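Allergen Bos d 2 (Bos taurus, PDB 4WFV) belongs to the lipocalins and is probably a pheromone carrier that transports small odorant-like molecules, besides being a major allergen of cow dander. Local coordinates at residues R36-R40 with E146-D152; T111-E115 with N135-V140; K26-V30 with E143-N147. All coordinates share one frame; numbering follows the deposited sequence.

Contact 1: residues R36-R40 with E146-D152; sequences RNYYR and ENLIKTD
Arg40 and Asp152 meet end-on in a two-pronged salt bridge: NH1 of Arg40 lies 2.8 Å from OD2 of Asp152, and NH2 of Arg40 lies 2.9 Å from OD1. Guanidinium and carboxylate are nearly coplanar, 29° apart. Both oxygens are approached from the syn side, although the NH2 bond leaves the carboxylate plane somewhat. NH1 also donates to the carbonyl of Tyr39.

A second centre forms round Arg36. The side chain runs out extended to NE, its CG trans to the main-chain nitrogen (chi1 -165°), which brings the guanidinium beside the opposite segment. NH1 forms a salt bridge with OE1 of Glu146 at 2.9 Å, reaching the oxygen from the anti side with the two planes 68° apart, and also donates to O of Ile29. NH2 donates to OG1 of Thr151 at 2.8 Å, and a water links NH2 with OE1 of Glu146. NE holds OH of Tyr38 at 2.9 Å, almost exactly in the guanidinium plane. Since the hydroxyls of Tyr38 and Thr151 are themselves hydrogen-bonded (OH to OG1, 2.8 Å), arginine, phenol and threonine form a closed triangle.

Packing fills in around this network. CD1 of Leu148 sits over the centre of the Arg36 guanidinium, 3.5 Å above its plane. The Tyr38 ring turns its edge to the carbonyl O of Leu148, with CE1 3.3 Å away, and CD1 of the ring lies against Asp152.

Side chains thus bring together the ends of the two outermost strands, 38-45 and 146-147, with Arg36 ahead of one and the 3-10 segment and loop after the other. Asp152 lies two residues before Cys154, whose disulfide to Cys63 ties the C-terminal segment to strand 62-74, as in many lipocalins.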
ATOM      1  N   ARG A  36       4.822   2.699  -7.123  1.00  7.89           N
ATOM      2  CA  ARG A  36       5.812   2.606  -6.054  1.00  8.13           C
ATOM      3  C   ARG A  36       5.735   3.885  -5.235  1.00  7.78           C
ATOM      4  O   ARG A  36       6.208   4.940  -5.654  1.00 10.15           O
ATOM      5  CB  ARG A  36       7.209   2.424  -6.625  1.00 11.00           C
ATOM      6  CG  ARG A  36       8.236   1.953  -5.597  1.00  7.78           C
ATOM      7  CD  ARG A  36       9.604   1.913  -6.227  1.00  8.65           C
ATOM      8  NE  ARG A  36      10.676   1.470  -5.345  1.00  7.48           N
ATOM      9  CZ  ARG A  36      11.175   0.235  -5.311  1.00  7.01           C
ATOM     10  NH1 ARG A  36      10.660  -0.719  -6.073  1.00  8.19           N
ATOM     11  NH2 ARG A  36      12.183  -0.056  -4.509  1.00 10.64           N
ATOM     12  N   ASN A  37       5.080   3.792  -4.088  1.00  7.91           N
ATOM     13  CA  ASN A  37       4.706   4.973  -3.326  1.00  8.29           C
ATOM     14  C   ASN A  37       5.210   4.838  -1.901  1.00  7.04           C
ATOM     15  O   ASN A  37       4.928   3.848  -1.218  1.00  9.25           O
ATOM     16  CB  ASN A  37       3.184   5.144  -3.353  1.00 10.44           C
ATOM     17  CG  ASN A  37       2.616   5.067  -4.764  1.00 11.28           C
ATOM     18  OD1 ASN A  37       1.623   4.378  -5.011  1.00 13.46           O
ATOM     19  ND2 ASN A  37       3.261   5.758  -5.699  1.00 11.77           N
ATOM     20  N   TYR A  38       5.973   5.834  -1.459  1.00  7.67           N
ATOM     21  CA  TYR A  38       6.621   5.770  -0.156  1.00  6.94           C
ATOM     22  C   TYR A  38       5.745   6.411   0.914  1.00  6.84           C
ATOM     23  O   TYR A  38       5.787   7.628   1.140  1.00  8.14           O
ATOM     24  CB  TYR A  38       8.015   6.411  -0.223  1.00  8.41           C
ATOM     25  CG  TYR A  38       8.934   5.747  -1.228  1.00  7.03           C
ATOM     26  CD1 TYR A  38       9.572   4.547  -0.935  1.00  7.91           C
ATOM     27  CD2 TYR A  38       9.162   6.321  -2.474  1.00  8.26           C
ATOM     28  CE1 TYR A  38      10.427   3.933  -1.860  1.00  7.50           C
ATOM     29  CE2 TYR A  38      10.013   5.717  -3.407  1.00  8.68           C
ATOM     30  CZ  TYR A  38      10.634   4.525  -3.085  1.00  7.96           C
ATOM     31  OH  TYR A  38      11.477   3.921  -3.992  1.00  9.52           O
ATOM     32  N   TYR A  39       4.966   5.562   1.581  1.00  7.17           N
ATOM     33  CA  TYR A  39       4.014   5.995   2.601  1.00  7.14           C
ATOM     34  C   TYR A  39       4.673   6.790   3.701  1.00  6.94           C
ATOM     35  O   TYR A  39       5.806   6.512   4.091  1.00  8.17           O
ATOM     36  CB  TYR A  39       3.353   4.775   3.247  1.00  7.45           C
ATOM     37  CG  TYR A  39       2.177   4.219   2.475  1.00  8.97           C
ATOM     38  CD1 TYR A  39       2.365   3.503   1.294  1.00  7.66           C
ATOM     39  CD2 TYR A  39       0.879   4.397   2.935  1.00 11.30           C
ATOM     40  CE1 TYR A  39       1.291   2.984   0.587  1.00 10.47           C
ATOM     41  CE2 TYR A  39      -0.207   3.876   2.236  1.00 12.19           C
ATOM     42  CZ  TYR A  39       0.003   3.173   1.069  1.00 10.09           C
ATOM     43  OH  TYR A  39      -1.096   2.675   0.387  1.00 12.77           O
ATOM     44  N   ARG A  40       3.941   7.780   4.205  1.00  8.56           N
ATOM     45  CA  ARG A  40       4.353   8.504   5.409  1.00  8.27           C
ATOM     46  C   ARG A  40       3.253   8.527   6.459  1.00  9.63           C
ATOM     47  O   ARG A  40       3.531   8.413   7.652  1.00 10.55           O
ATOM     48  CB  ARG A  40       4.817   9.928   5.064  1.00  8.42           C
ATOM     49  CG  ARG A  40       6.108   9.977   4.242  1.00  7.56           C
ATOM     50  CD  ARG A  40       7.304   9.552   5.079  1.00  7.08           C
ATOM     51  NE  ARG A  40       8.575   9.675   4.378  1.00  7.95           N
ATOM     52  CZ  ARG A  40       9.131   8.721   3.634  1.00  6.63           C
ATOM     53  NH1 ARG A  40       8.531   7.543   3.470  1.00  7.56           N
ATOM     54  NH2 ARG A  40      10.318   8.943   3.081  1.00  7.17           N
ATOM     55  N   GLU A 146       9.187  -6.358  -4.031  1.00  9.62           N
ATOM     56  CA  GLU A 146      10.224  -5.324  -4.035  1.00  9.85           C
ATOM     57  C   GLU A 146      10.364  -4.836  -2.599  1.00  9.60           C
ATOM     58  O   GLU A 146       9.359  -4.621  -1.921  1.00  9.53           O
ATOM     59  CB  GLU A 146       9.796  -4.138  -4.924  1.00 10.79           C
ATOM     60  CG  GLU A 146       9.708  -4.431  -6.427  1.00 11.45           C
ATOM     61  CD  GLU A 146      11.050  -4.294  -7.128  1.00 14.64           C
ATOM     62  OE1 GLU A 146      11.751  -3.287  -6.898  1.00 13.36           O
ATOM     63  OE2 GLU A 146      11.409  -5.188  -7.926  1.00 17.36           O
ATOM     64  N   ASN A 147      11.598  -4.676  -2.121  1.00 10.03           N
ATOM     65  CA  ASN A 147      11.801  -4.016  -0.838  1.00  9.11           C
ATOM     66  C   ASN A 147      11.914  -2.520  -1.083  1.00  9.93           C
ATOM     67  O   ASN A 147      12.896  -2.043  -1.648  1.00 12.69           O
ATOM     68  CB  ASN A 147      13.034  -4.541  -0.102  1.00 11.12           C
ATOM     69  CG  ASN A 147      13.216  -3.887   1.260  1.00 12.93           C
ATOM     70  OD1 ASN A 147      13.150  -2.664   1.390  1.00 12.00           O
ATOM     71  ND2 ASN A 147      13.427  -4.704   2.292  1.00 15.10           N
ATOM     72  N   LEU A 148      10.872  -1.796  -0.718  1.00  6.74           N
ATOM     73  CA  LEU A 148      10.813  -0.365  -0.960  1.00  7.04           C
ATOM     74  C   LEU A 148      11.573   0.469   0.064  1.00  7.71           C
ATOM     75  O   LEU A 148      12.119   1.510  -0.286  1.00  7.42           O
ATOM     76  CB  LEU A 148       9.357   0.106  -1.007  1.00  8.04           C
ATOM     77  CG  LEU A 148       8.722   0.123  -2.401  1.00  7.81           C
ATOM     78  CD1 LEU A 148       8.791  -1.257  -3.059  1.00  8.23           C
ATOM     79  CD2 LEU A 148       7.273   0.594  -2.313  1.00  9.72           C
ATOM     80  N   ILE A 149      11.604   0.042   1.317  1.00  7.94           N
ATOM     81  CA  ILE A 149      12.276   0.884   2.298  1.00  7.35           C
ATOM     82  C   ILE A 149      13.766   1.033   1.975  1.00  8.31           C
ATOM     83  O   ILE A 149      14.354   2.090   2.232  1.00  9.40           O
ATOM     84  CB  ILE A 149      12.001   0.449   3.748  1.00  7.18           C
ATOM     85  CG1 ILE A 149      12.620   1.481   4.698  1.00  9.26           C
ATOM     86  CG2 ILE A 149      12.555  -0.942   4.035  1.00 10.15           C
ATOM     87  CD1 ILE A 149      12.105   1.402   6.106  1.00 10.61           C
ATOM     88  N   LYS A 150      14.367   0.017   1.359  1.00  8.41           N
ATOM     89  CA  LYS A 150      15.789   0.091   1.026  1.00  9.82           C
ATOM     90  C   LYS A 150      16.104   1.094  -0.088  1.00  8.35           C
ATOM     91  O   LYS A 150      17.274   1.413  -0.325  1.00 10.54           O
ATOM     92  CB  LYS A 150      16.340  -1.293   0.667  1.00 11.11           C
ATOM     93  CG  LYS A 150      16.441  -2.226   1.873  1.00 13.72           C
ATOM     94  CD  LYS A 150      16.841  -3.638   1.476  1.00 18.89           C
ATOM     95  CE  LYS A 150      16.859  -4.554   2.695  1.00 20.42           C
ATOM     96  NZ  LYS A 150      17.963  -4.190   3.624  1.00 32.63           N
ATOM     97  N   THR A 151      15.082   1.605  -0.765  1.00  7.68           N
ATOM     98  CA  THR A 151      15.307   2.686  -1.730  1.00  8.58           C
ATOM     99  C   THR A 151      14.579   3.969  -1.334  1.00  8.26           C
ATOM    100  O   THR A 151      14.501   4.919  -2.123  1.00  9.28           O
ATOM    101  CB  THR A 151      14.889   2.280  -3.173  1.00 10.05           C
ATOM    102  OG1 THR A 151      13.464   2.135  -3.240  1.00 10.50           O
ATOM    103  CG2 THR A 151      15.565   0.968  -3.592  1.00 11.96           C
ATOM    104  N   ASP A 152      14.060   4.008  -0.103  1.00  7.53           N
ATOM    105  CA  ASP A 152      13.312   5.173   0.361  1.00  6.20           C
ATOM    106  C   ASP A 152      14.240   6.204   0.977  1.00  8.47           C
ATOM    107  O   ASP A 152      14.430   6.256   2.202  1.00  7.85           O
ATOM    108  CB  ASP A 152      12.242   4.764   1.369  1.00  6.87           C
ATOM    109  CG  ASP A 152      11.293   5.902   1.710  1.00  7.01           C
ATOM    110  OD1 ASP A 152      11.595   7.061   1.344  1.00  7.84           O
ATOM    111  OD2 ASP A 152      10.264   5.642   2.363  1.00  8.65           O
TER
HETATM  112  O   HOH W   1      13.721  -2.462  -5.141  1.00 22.25           O

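Contact 2: residues T111-E115 with N135-V140; sequences TKMTE and NSERGV
Met113 and Val140 bring their CA atoms to within 6.1 Å of each other, and Thr114 and Asn135 follow at 6.8 Å, so extended strand 111-115 passes close to the end of helix 125-137. That end is a Schellman motif: the backbone N of Val140 returns to O of Asn135 at 3.0 Å, and N of Gly139 bonds O of Ser136. Gly139, the C-prime residue, has the positive phi that the motif requires. O of Asn135 also accepts from N of Arg138, and its two donors arrive from opposite faces of the carbonyl plane. The reversal turns the chain back, and the Val140 side chain faces the strand.

Two polar contacts flank the valine. OG1 of Thr114, placed between its backbone N and carbonyl carbon (chi1 60°), donates to OD1 of Asn135 at an unusually short 2.5 Å; the C=O...OG1 angle is 128°, with the hydroxyl tilted out of the amide plane. Lys112 reaches the turn by bending at both chi3 (55°) and chi4, which carries NZ to within 2.7 Å of the carbonyl O of Arg138. Between these bonds, CG2 of Val140 packs over the strand backbone, 3.8 Å from O of Lys112 and 4.2 Å from CG2 of Thr114.

Further bonds extend the join: Tyr131 of the same helix hydrogen-bonds OG1 of Thr114, and Tyr101 of strand 97-105 hydrogen-bonds NZ of Lys112. Strand 110-118 lies between strands 97-105 and 17-23, and Val140 touches Tyr101 on one and Ala22 on the other. The helix end and the turn after it thus pack across three adjacent strands, as the C-terminal helix of a lipocalin does against its barrel, while Met113 and Glu115 point away from it.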
ATOM      1  N   THR A 111      -3.748  -4.312 -12.776  1.00  7.98           N
ATOM      2  CA  THR A 111      -2.623  -4.730 -11.957  1.00  8.12           C
ATOM      3  C   THR A 111      -3.131  -5.081 -10.574  1.00  8.42           C
ATOM      4  O   THR A 111      -3.859  -4.302  -9.944  1.00  9.84           O
ATOM      5  CB  THR A 111      -1.584  -3.614 -11.853  1.00  8.13           C
ATOM      6  OG1 THR A 111      -1.064  -3.344 -13.157  1.00  9.02           O
ATOM      7  CG2 THR A 111      -0.424  -4.026 -10.925  1.00  9.01           C
ATOM      8  N   LYS A 112      -2.773  -6.271 -10.115  1.00  8.00           N
ATOM      9  CA  LYS A 112      -3.084  -6.705  -8.763  1.00  7.58           C
ATOM     10  C   LYS A 112      -1.826  -6.567  -7.929  1.00  8.41           C
ATOM     11  O   LYS A 112      -0.779  -7.082  -8.297  1.00  8.20           O
ATOM     12  CB  LYS A 112      -3.542  -8.158  -8.795  1.00  9.60           C
ATOM     13  CG  LYS A 112      -4.834  -8.365  -9.587  1.00 10.93           C
ATOM     14  CD  LYS A 112      -4.948  -9.790 -10.120  1.00 14.63           C
ATOM     15  CE  LYS A 112      -4.827 -10.835  -9.028  1.00 21.83           C
ATOM     16  NZ  LYS A 112      -6.012 -10.850  -8.133  1.00 21.02           N
ATOM     17  N   MET A 113      -1.916  -5.842  -6.820  1.00  6.32           N
ATOM     18  CA  MET A 113      -0.722  -5.599  -6.014  1.00  7.27           C
ATOM     19  C   MET A 113      -1.037  -5.523  -4.527  1.00  8.17           C
ATOM     20  O   MET A 113      -2.182  -5.366  -4.107  1.00  7.95           O
ATOM     21  CB  MET A 113       0.002  -4.330  -6.479  1.00 12.86           C
ATOM     22  CG  MET A 113      -0.755  -3.062  -6.225  1.00 11.78           C
ATOM     23  SD  MET A 113       0.222  -1.600  -6.644  1.00 13.54           S
ATOM     24  CE  MET A 113       1.355  -1.460  -5.271  1.00 13.58           C
ATOM     25  N   THR A 114       0.009  -5.677  -3.732  1.00  5.61           N
ATOM     26  CA  THR A 114      -0.122  -5.443  -2.302  1.00  6.60           C
ATOM     27  C   THR A 114       0.983  -4.539  -1.827  1.00  6.85           C
ATOM     28  O   THR A 114       2.013  -4.386  -2.497  1.00  6.87           O
ATOM     29  CB  THR A 114      -0.021  -6.745  -1.485  1.00  6.84           C
ATOM     30  OG1 THR A 114       1.251  -7.354  -1.735  1.00  7.58           O
ATOM     31  CG2 THR A 114      -1.178  -7.715  -1.825  1.00  9.08           C
ATOM     32  N   GLU A 115       0.753  -3.942  -0.661  1.00  6.77           N
ATOM     33  CA  GLU A 115       1.760  -3.144   0.020  1.00  7.23           C
ATOM     34  C   GLU A 115       1.852  -3.606   1.461  1.00  7.03           C
ATOM     35  O   GLU A 115       0.820  -3.836   2.127  1.00  7.76           O
ATOM     36  CB  GLU A 115       1.385  -1.661  -0.022  1.00  7.86           C
ATOM     37  CG  GLU A 115       1.321  -1.132  -1.449  1.00  8.85           C
ATOM     38  CD  GLU A 115       0.616   0.198  -1.560  1.00 10.18           C
ATOM     39  OE1 GLU A 115      -0.430   0.378  -0.920  1.00 10.21           O
ATOM     40  OE2 GLU A 115       1.127   1.068  -2.297  1.00 10.69           O
ATOM     41  N   ASN A 135      -0.501 -12.362  -0.093  1.00  7.98           N
ATOM     42  CA  ASN A 135      -0.232 -12.205  -1.517  1.00  9.33           C
ATOM     43  C   ASN A 135      -0.768 -13.388  -2.311  1.00  9.37           C
ATOM     44  O   ASN A 135      -1.483 -13.226  -3.302  1.00  9.77           O
ATOM     45  CB  ASN A 135       1.268 -12.061  -1.774  1.00  8.65           C
ATOM     46  CG  ASN A 135       1.820 -10.719  -1.329  1.00  9.41           C
ATOM     47  OD1 ASN A 135       1.068  -9.793  -1.040  1.00 11.80           O
ATOM     48  ND2 ASN A 135       3.141 -10.615  -1.272  1.00  9.18           N
ATOM     49  N   SER A 136      -0.406 -14.589  -1.878  1.00  9.54           N
ATOM     50  CA  SER A 136      -0.758 -15.783  -2.641  1.00 10.38           C
ATOM     51  C   SER A 136      -2.268 -15.993  -2.690  1.00 13.19           C
ATOM     52  O   SER A 136      -2.801 -16.425  -3.703  1.00 12.69           O
ATOM     53  CB  SER A 136      -0.046 -17.000  -2.059  1.00 11.61           C
ATOM     54  OG  SER A 136       1.347 -16.869  -2.243  1.00 15.40           O
ATOM     55  N   GLU A 137      -2.948 -15.659  -1.605  1.00 10.45           N
ATOM     56  CA  GLU A 137      -4.409 -15.757  -1.552  1.00 12.18           C
ATOM     57  C   GLU A 137      -5.086 -14.883  -2.604  1.00 14.03           C
ATOM     58  O   GLU A 137      -6.242 -15.114  -2.970  1.00 14.24           O
ATOM     59  CB  GLU A 137      -4.915 -15.351  -0.165  1.00 14.11           C
ATOM     60  CG  GLU A 137      -4.558 -16.334   0.935  1.00 15.70           C
ATOM     61  CD  GLU A 137      -4.902 -15.816   2.324  1.00 21.00           C
ATOM     62  OE1 GLU A 137      -5.285 -14.629   2.464  1.00 20.60           O
ATOM     63  OE2 GLU A 137      -4.784 -16.603   3.285  1.00 25.40           O
ATOM     64  N   ARG A 138      -4.362 -13.884  -3.096  1.00 12.87           N
ATOM     65  CA  ARG A 138      -4.946 -12.902  -4.000  1.00 12.84           C
ATOM     66  C   ARG A 138      -4.294 -12.880  -5.366  1.00 13.32           C
ATOM     67  O   ARG A 138      -4.479 -11.930  -6.131  1.00 15.81           O
ATOM     68  CB  ARG A 138      -4.879 -11.526  -3.362  1.00 12.46           C
ATOM     69  CG  ARG A 138      -5.843 -11.442  -2.222  1.00 14.91           C
ATOM     70  CD  ARG A 138      -5.562 -10.292  -1.312  1.00 13.38           C
ATOM     71  NE  ARG A 138      -6.569 -10.286  -0.261  1.00 16.36           N
ATOM     72  CZ  ARG A 138      -6.515 -11.068   0.811  1.00 17.75           C
ATOM     73  NH1 ARG A 138      -5.487 -11.898   0.980  1.00 16.28           N
ATOM     74  NH2 ARG A 138      -7.483 -11.019   1.718  1.00 18.70           N
ATOM     75  N   GLY A 139      -3.527 -13.921  -5.668  1.00 12.67           N
ATOM     76  CA  GLY A 139      -2.908 -14.033  -6.973  1.00 15.48           C
ATOM     77  C   GLY A 139      -1.813 -13.014  -7.236  1.00 13.31           C
ATOM     78  O   GLY A 139      -1.515 -12.681  -8.383  1.00 15.36           O
ATOM     79  N   VAL A 140      -1.195 -12.524  -6.166  1.00 11.56           N
ATOM     80  CA  VAL A 140      -0.059 -11.619  -6.301  1.00 10.34           C
ATOM     81  C   VAL A 140       1.231 -12.417  -6.095  1.00  9.33           C
ATOM     82  O   VAL A 140       1.427 -13.033  -5.049  1.00 11.31           O
ATOM     83  CB  VAL A 140      -0.163 -10.476  -5.289  1.00  9.03           C
ATOM     84  CG1 VAL A 140       1.087  -9.591  -5.339  1.00 11.34           C
ATOM     85  CG2 VAL A 140      -1.424  -9.660  -5.581  1.00 11.36           C
TER

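Contact 3: residues K26-V30 with E143-N147; sequences KDKIV and ENIEN
The loop between the first two barrel strands, which in lipocalins lies at the mouth of the calyx, meets the segment leading into strand 146-147 through Lys26, Ile29 and Val30. No hydrogen bond crosses; methyls and methylenes lie against a backbone carbonyl and polar side chains. CD1 of Ile29 does the central touching, 3.6 Å from the backbone O of Asn144 and 3.8 Å from CG of Glu146. It gets there because CG1 stands between backbone N and carbonyl carbon (chi1 62°), with the chain then extended.

Lys26 crosses Asn144 at about a right angle, its CB 3.9 Å from ND2. That nitrogen bonds the carbonyl of Ala23, which helps to hold the amide that CB and CD of Lys26 lie against. CG1 of Val30 is 4.1 Å from OE2 of Glu146. The carboxylate is already engaged through OE1 by its salt bridge to Arg36, and NZ of Lys26, 5.3 Å from OE2, could add at most a weak, long-range attraction.

Van der Waals packing of aliphatic groups on polar ones joins the first long loop of the lipocalin fold to the short strand that pairs with strand 17-23.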
ATOM      1  N   LYS A  26       5.088  -6.280 -12.636  1.00 10.48           N
ATOM      2  CA  LYS A  26       6.197  -5.744 -11.852  1.00 13.14           C
ATOM      3  C   LYS A  26       6.570  -4.320 -12.235  1.00  9.31           C
ATOM      4  O   LYS A  26       6.999  -3.546 -11.383  1.00  9.09           O
ATOM      5  CB  LYS A  26       7.422  -6.659 -11.926  1.00 18.23           C
ATOM      6  CG  LYS A  26       8.591  -6.186 -11.074  1.00 25.13           C
ATOM      7  CD  LYS A  26       9.717  -7.212 -11.005  1.00 30.55           C
ATOM      8  CE  LYS A  26      10.442  -7.342 -12.333  1.00 25.03           C
ATOM      9  NZ  LYS A  26      11.614  -8.262 -12.209  1.00 27.34           N
ATOM     10  N   ASP A  27       6.410  -3.970 -13.508  1.00  9.04           N
ATOM     11  CA  ASP A  27       6.830  -2.654 -13.982  1.00  9.89           C
ATOM     12  C   ASP A  27       6.132  -1.521 -13.242  1.00  9.58           C
ATOM     13  O   ASP A  27       6.671  -0.428 -13.154  1.00 10.48           O
ATOM     14  CB  ASP A  27       6.626  -2.512 -15.496  1.00 11.20           C
ATOM     15  CG  ASP A  27       5.184  -2.662 -15.898  1.00  9.91           C
ATOM     16  OD1 ASP A  27       4.681  -3.800 -15.880  1.00 12.95           O
ATOM     17  OD2 ASP A  27       4.545  -1.644 -16.224  1.00 12.16           O
ATOM     18  N   LYS A  28       4.942  -1.784 -12.701  1.00  8.71           N
ATOM     19  CA  LYS A  28       4.210  -0.753 -11.964  1.00  9.01           C
ATOM     20  C   LYS A  28       4.867  -0.368 -10.640  1.00  7.94           C
ATOM     21  O   LYS A  28       4.636   0.739 -10.149  1.00  8.51           O
ATOM     22  CB  LYS A  28       2.778  -1.199 -11.679  1.00  8.42           C
ATOM     23  CG  LYS A  28       1.908  -1.356 -12.915  1.00  9.54           C
ATOM     24  CD  LYS A  28       1.600  -0.002 -13.536  1.00  9.20           C
ATOM     25  CE  LYS A  28       0.633  -0.125 -14.722  1.00  9.82           C
ATOM     26  NZ  LYS A  28       0.250   1.215 -15.267  1.00 10.72           N
ATOM     27  N   ILE A  29       5.651  -1.277 -10.057  1.00  7.03           N
ATOM     28  CA  ILE A  29       6.184  -1.066  -8.708  1.00  7.24           C
ATOM     29  C   ILE A  29       7.708  -1.026  -8.591  1.00  8.23           C
ATOM     30  O   ILE A  29       8.229  -0.876  -7.500  1.00  8.02           O
ATOM     31  CB  ILE A  29       5.645  -2.117  -7.706  1.00  7.03           C
ATOM     32  CG1 ILE A  29       6.078  -3.541  -8.111  1.00  8.07           C
ATOM     33  CG2 ILE A  29       4.135  -1.997  -7.577  1.00  7.29           C
ATOM     34  CD1 ILE A  29       5.952  -4.550  -6.954  1.00  9.43           C
ATOM     35  N   VAL A  30       8.423  -1.140  -9.709  1.00  7.52           N
ATOM     36  CA  VAL A  30       9.870  -0.963  -9.677  1.00  9.37           C
ATOM     37  C   VAL A  30      10.208   0.506  -9.448  1.00  8.64           C
ATOM     38  O   VAL A  30       9.330   1.362  -9.501  1.00  7.87           O
ATOM     39  CB  VAL A  30      10.544  -1.472 -10.973  1.00  9.47           C
ATOM     40  CG1 VAL A  30      10.296  -2.972 -11.140  1.00 12.15           C
ATOM     41  CG2 VAL A  30      10.058  -0.677 -12.193  1.00 14.32           C
ATOM     42  N   GLU A 143       7.332 -13.730  -6.147  1.00 11.85           N
ATOM     43  CA  GLU A 143       8.534 -13.555  -6.945  0.63 11.22           C
ATOM     44  C   GLU A 143       8.735 -12.091  -7.327  1.00 11.16           C
ATOM     45  O   GLU A 143       9.838 -11.669  -7.652  1.00 12.51           O
ATOM     46  CB  GLU A 143       8.453 -14.424  -8.205  0.63 13.61           C
ATOM     47  CG  GLU A 143       8.488 -15.930  -7.935  0.63 16.23           C
ATOM     48  CD  GLU A 143       7.124 -16.540  -7.599  0.63 20.07           C
ATOM     49  OE1 GLU A 143       6.119 -15.806  -7.468  0.63 12.66           O
ATOM     50  OE2 GLU A 143       7.065 -17.782  -7.478  0.63 27.60           O
ATOM     51  N   ASN A 144       7.646 -11.326  -7.301  1.00  9.04           N
ATOM     52  CA  ASN A 144       7.708  -9.915  -7.674  1.00  9.47           C
ATOM     53  C   ASN A 144       7.752  -8.950  -6.489  1.00  8.13           C
ATOM     54  O   ASN A 144       7.533  -7.751  -6.654  1.00 10.16           O
ATOM     55  CB  ASN A 144       6.556  -9.544  -8.610  1.00  8.95           C
ATOM     56  CG  ASN A 144       6.748 -10.088 -10.017  1.00 11.84           C
ATOM     57  OD1 ASN A 144       7.816 -10.608 -10.352  1.00 13.85           O
ATOM     58  ND2 ASN A 144       5.719  -9.966 -10.848  1.00 10.63           N
ATOM     59  N   ILE A 145       8.065  -9.455  -5.304  1.00  8.26           N
ATOM     60  CA  ILE A 145       8.202  -8.568  -4.156  1.00  9.35           C
ATOM     61  C   ILE A 145       9.398  -7.635  -4.355  1.00  9.99           C
ATOM     62  O   ILE A 145      10.468  -8.060  -4.811  1.00 12.28           O
ATOM     63  CB  ILE A 145       8.383  -9.345  -2.839  1.00  9.63           C
ATOM     64  CG1 ILE A 145       7.082 -10.027  -2.427  1.00 11.54           C
ATOM     65  CG2 ILE A 145       8.845  -8.399  -1.731  1.00 11.27           C
ATOM     66  CD1 ILE A 145       7.230 -10.978  -1.233  1.00 12.50           C
ATOM     67  N   GLU A 146       9.187  -6.358  -4.031  1.00  9.62           N
ATOM     68  CA  GLU A 146      10.224  -5.324  -4.035  1.00  9.85           C
ATOM     69  C   GLU A 146      10.364  -4.836  -2.599  1.00  9.60           C
ATOM     70  O   GLU A 146       9.359  -4.621  -1.921  1.00  9.53           O
ATOM     71  CB  GLU A 146       9.796  -4.138  -4.924  1.00 10.79           C
ATOM     72  CG  GLU A 146       9.708  -4.431  -6.427  1.00 11.45           C
ATOM     73  CD  GLU A 146      11.050  -4.294  -7.128  1.00 14.64           C
ATOM     74  OE1 GLU A 146      11.751  -3.287  -6.898  1.00 13.36           O
ATOM     75  OE2 GLU A 146      11.409  -5.188  -7.926  1.00 17.36           O
ATOM     76  N   ASN A 147      11.598  -4.676  -2.121  1.00 10.03           N
ATOM     77  CA  ASN A 147      11.801  -4.016  -0.838  1.00  9.11           C
ATOM     78  C   ASN A 147      11.914  -2.520  -1.083  1.00  9.93           C
ATOM     79  O   ASN A 147      12.896  -2.043  -1.648  1.00 12.69           O
ATOM     80  CB  ASN A 147      13.034  -4.541  -0.102  1.00 11.12           C
ATOM     81  CG  ASN A 147      13.216  -3.887   1.260  1.00 12.93           C
ATOM     82  OD1 ASN A 147      13.150  -2.664   1.390  1.00 12.00           O
ATOM     83  ND2 ASN A 147      13.427  -4.704   2.292  1.00 15.10           N
TER

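Contacts 1 and 3, centred about 11 Å apart, share Glu146, and Arg36 ties them further, since its NH1 lies 2.8 Å from O of Ile29, probably a hydrogen bond. Contact 2 is centred about 11 Å from contact 3, where CE of Met113 packs 3.7 Å from CG2 of Ile29. Contacts 1 and 2 are about 17 Å apart by centres, yet OH of Tyr39 reaches OE1 of Glu115 at 2.7 Å, a probable hydrogen bond. Met113, Tyr39 and Glu115 are buried and probably face the barrel interior, where a lipocalin holds its ligand; no ligand is described here. Along the chain, contact 2 is nested within the loops closed by the other two.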